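Local coordinates for protein 2-oxoglutarate carboxylase small subunit (Hydrogenobacter thermophilus, PDB 7KCT) that is the small subunit of a carboxylase, belongs to the biotin carboxylase family with an ATP-grasp domain, and has ADP and magnesium bound in the model, at residues I40-E45 against V62-T67. Numbering follows the deposited sequence.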
loop_
_atom_site.group_PDB
_atom_site.type_symbol
_atom_site.label_atom_id
_atom_site.label_comp_id
_atom_site.label_asym_id
_atom_site.label_seq_id
_atom_site.Cartn_x
_atom_site.Cartn_y
_atom_site.Cartn_z
ATOM N N ILE A 40 3.720 -25.604 -0.098
ATOM C CA ILE A 40 4.735 -26.632 -0.338
ATOM C C ILE A 40 6.084 -25.939 -0.384
ATOM O O ILE A 40 6.171 -24.759 -0.732
ATOM C CB ILE A 40 4.493 -27.440 -1.643
ATOM C CG1 ILE A 40 4.414 -26.526 -2.874
ATOM C CG2 ILE A 40 3.235 -28.293 -1.529
ATOM C CD1 ILE A 40 4.337 -27.259 -4.229
ATOM N N TYR A 41 7.147 -26.669 -0.030
ATOM C CA TYR A 41 8.445 -26.034 -0.039
ATOM C C TYR A 41 9.551 -27.064 -0.094
ATOM O O TYR A 41 9.357 -28.239 0.226
ATOM C CB TYR A 41 8.665 -25.113 1.188
ATOM C CG TYR A 41 8.666 -25.814 2.518
ATOM C CD1 TYR A 41 7.483 -26.227 3.106
ATOM C CD2 TYR A 41 9.857 -26.031 3.217
ATOM C CE1 TYR A 41 7.475 -26.886 4.314
ATOM C CE2 TYR A 41 9.856 -26.678 4.443
ATOM C CZ TYR A 41 8.668 -27.117 4.960
ATOM O OH TYR A 41 8.635 -27.721 6.160
ATOM N N ASN A 42 10.718 -26.586 -0.500
ATOM C CA ASN A 42 11.930 -27.402 -0.458
ATOM C C ASN A 42 12.672 -27.163 0.843
ATOM O O ASN A 42 12.644 -26.064 1.411
ATOM C CB ASN A 42 12.827 -27.065 -1.654
ATOM C CG ASN A 42 13.999 -28.027 -1.809
ATOM O OD1 ASN A 42 15.043 -27.839 -1.180
ATOM N ND2 ASN A 42 13.802 -29.081 -2.591
ATOM N N GLU A 43 13.355 -28.216 1.311
ATOM C CA GLU A 43 14.167 -28.125 2.523
ATOM C C GLU A 43 15.093 -26.898 2.511
ATOM O O GLU A 43 15.427 -26.367 3.567
ATOM C CB GLU A 43 14.983 -29.431 2.714
ATOM N N ILE A 44 15.532 -26.418 1.349
ATOM C CA ILE A 44 16.425 -25.257 1.402
ATOM C C ILE A 44 15.725 -23.957 1.796
ATOM O O ILE A 44 16.408 -22.978 2.114
ATOM C CB ILE A 44 17.148 -24.965 0.072
ATOM C CG1 ILE A 44 16.107 -24.821 -1.041
ATOM C CG2 ILE A 44 18.220 -26.059 -0.194
ATOM C CD1 ILE A 44 16.579 -24.085 -2.217
ATOM N N GLU A 45 14.388 -23.924 1.806
ATOM C CA GLU A 45 13.579 -22.729 2.055
ATOM C C GLU A 45 12.681 -22.948 3.269
ATOM O O GLU A 45 11.512 -22.551 3.293
ATOM C CB GLU A 45 12.748 -22.396 0.817
ATOM C CG GLU A 45 13.476 -21.649 -0.286
ATOM C CD GLU A 45 12.501 -20.952 -1.236
ATOM O OE1 GLU A 45 11.516 -21.600 -1.691
ATOM O OE2 GLU A 45 12.734 -19.740 -1.494
ATOM N N VAL A 62 12.749 -33.865 -4.516
ATOM C CA VAL A 62 14.096 -34.419 -4.351
ATOM C C VAL A 62 15.187 -33.410 -4.691
ATOM O O VAL A 62 16.364 -33.632 -4.363
ATOM C CB VAL A 62 14.272 -35.686 -5.212
ATOM C CG1 VAL A 62 13.254 -36.761 -4.820
ATOM C CG2 VAL A 62 14.124 -35.370 -6.672
ATOM N N ASN A 63 14.840 -32.321 -5.322
ATOM C CA ASN A 63 15.731 -31.178 -5.488
ATOM C C ASN A 63 14.849 -29.945 -5.532
ATOM O O ASN A 63 13.608 -30.082 -5.508
ATOM C CB ASN A 63 16.574 -31.328 -6.758
ATOM C CG ASN A 63 15.730 -31.400 -8.001
ATOM O OD1 ASN A 63 14.993 -30.481 -8.336
ATOM N ND2 ASN A 63 15.844 -32.515 -8.720
ATOM N N PRO A 64 15.448 -28.747 -5.587
ATOM C CA PRO A 64 14.656 -27.518 -5.426
ATOM C C PRO A 64 13.633 -27.266 -6.505
ATOM O O PRO A 64 12.614 -26.636 -6.209
ATOM C CB PRO A 64 15.728 -26.417 -5.390
ATOM C CG PRO A 64 16.929 -27.111 -4.686
ATOM C CD PRO A 64 16.901 -28.483 -5.391
ATOM N N LEU A 65 13.844 -27.700 -7.749
ATOM C CA LEU A 65 12.798 -27.420 -8.720
ATOM C C LEU A 65 11.749 -28.517 -8.748
ATOM O O LEU A 65 10.593 -28.238 -9.047
ATOM C CB LEU A 65 13.357 -27.253 -10.131
ATOM C CG LEU A 65 14.251 -26.063 -10.451
ATOM C CD1 LEU A 65 14.408 -26.012 -11.944
ATOM C CD2 LEU A 65 13.681 -24.797 -9.924
ATOM N N ASP A 66 12.161 -29.759 -8.501
ATOM C CA ASP A 66 11.245 -30.888 -8.467
ATOM C C ASP A 66 10.150 -30.682 -7.437
ATOM O O ASP A 66 9.061 -31.215 -7.597
ATOM C CB ASP A 66 12.033 -32.156 -8.146
ATOM C CG ASP A 66 11.147 -33.366 -7.909
ATOM O OD1 ASP A 66 10.460 -33.791 -8.867
ATOM O OD2 ASP A 66 11.172 -33.905 -6.775
ATOM N N THR A 67 10.451 -29.947 -6.357
ATOM C CA THR A 67 9.429 -29.538 -5.394
ATOM C C THR A 67 8.184 -29.000 -6.087
ATOM O O THR A 67 7.058 -29.375 -5.748
ATOM C CB THR A 67 9.999 -28.465 -4.461
ATOM O OG1 THR A 67 11.079 -29.017 -3.692
ATOM C CG2 THR A 67 8.893 -27.902 -3.501
#
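One asparagine side chain, N42, does most of the polar work where the loop after strand 36-41 meets the turn entering helix 66-69. Its CG lies anti to the backbone N (chi1 -171°), which carries the amide across to the other segment. ND2 donates a nearly straight hydrogen bond to T67 OG1, 2.9 Å long, with the hydroxyl lying in the amide plane. T67 OG1 is also hydrogen-bonded to I60 O, just after strand 56-59. The other amide atom, N42 OD1, accepts from I44 N at 2.9 Å on an in-plane lone pair. This closes an Asx turn and, with the ND2 bond, fixes the amide's rotation.

The opposing turn has its own brace: N63 OD1 caps the helix start, receiving D66 N at 2.9 Å from above its carbonyl plane and L65 N more weakly.

Van der Waals contacts complete the interface. T67 CG2 rests 3.6 Å from the backbone C of Y41, and I40 CD1 comes 3.8 Å from T67 O. The apolar I44 side chain crosses that of P64 at about a right angle, its CD1 3.9 Å from P64 CG.

The contact thus joins the loops that follow the neighbouring parallel strands 36-41 and 56-59 within the Rossmann-like biotin carboxylase N-terminal domain: the backbone of Y41 bonds to Y58 and I60, I40 packs on helix 71-81, and Y389 touches I44 and P64, while Y390 touches N42 and is hydrogen-bonded to P64 O.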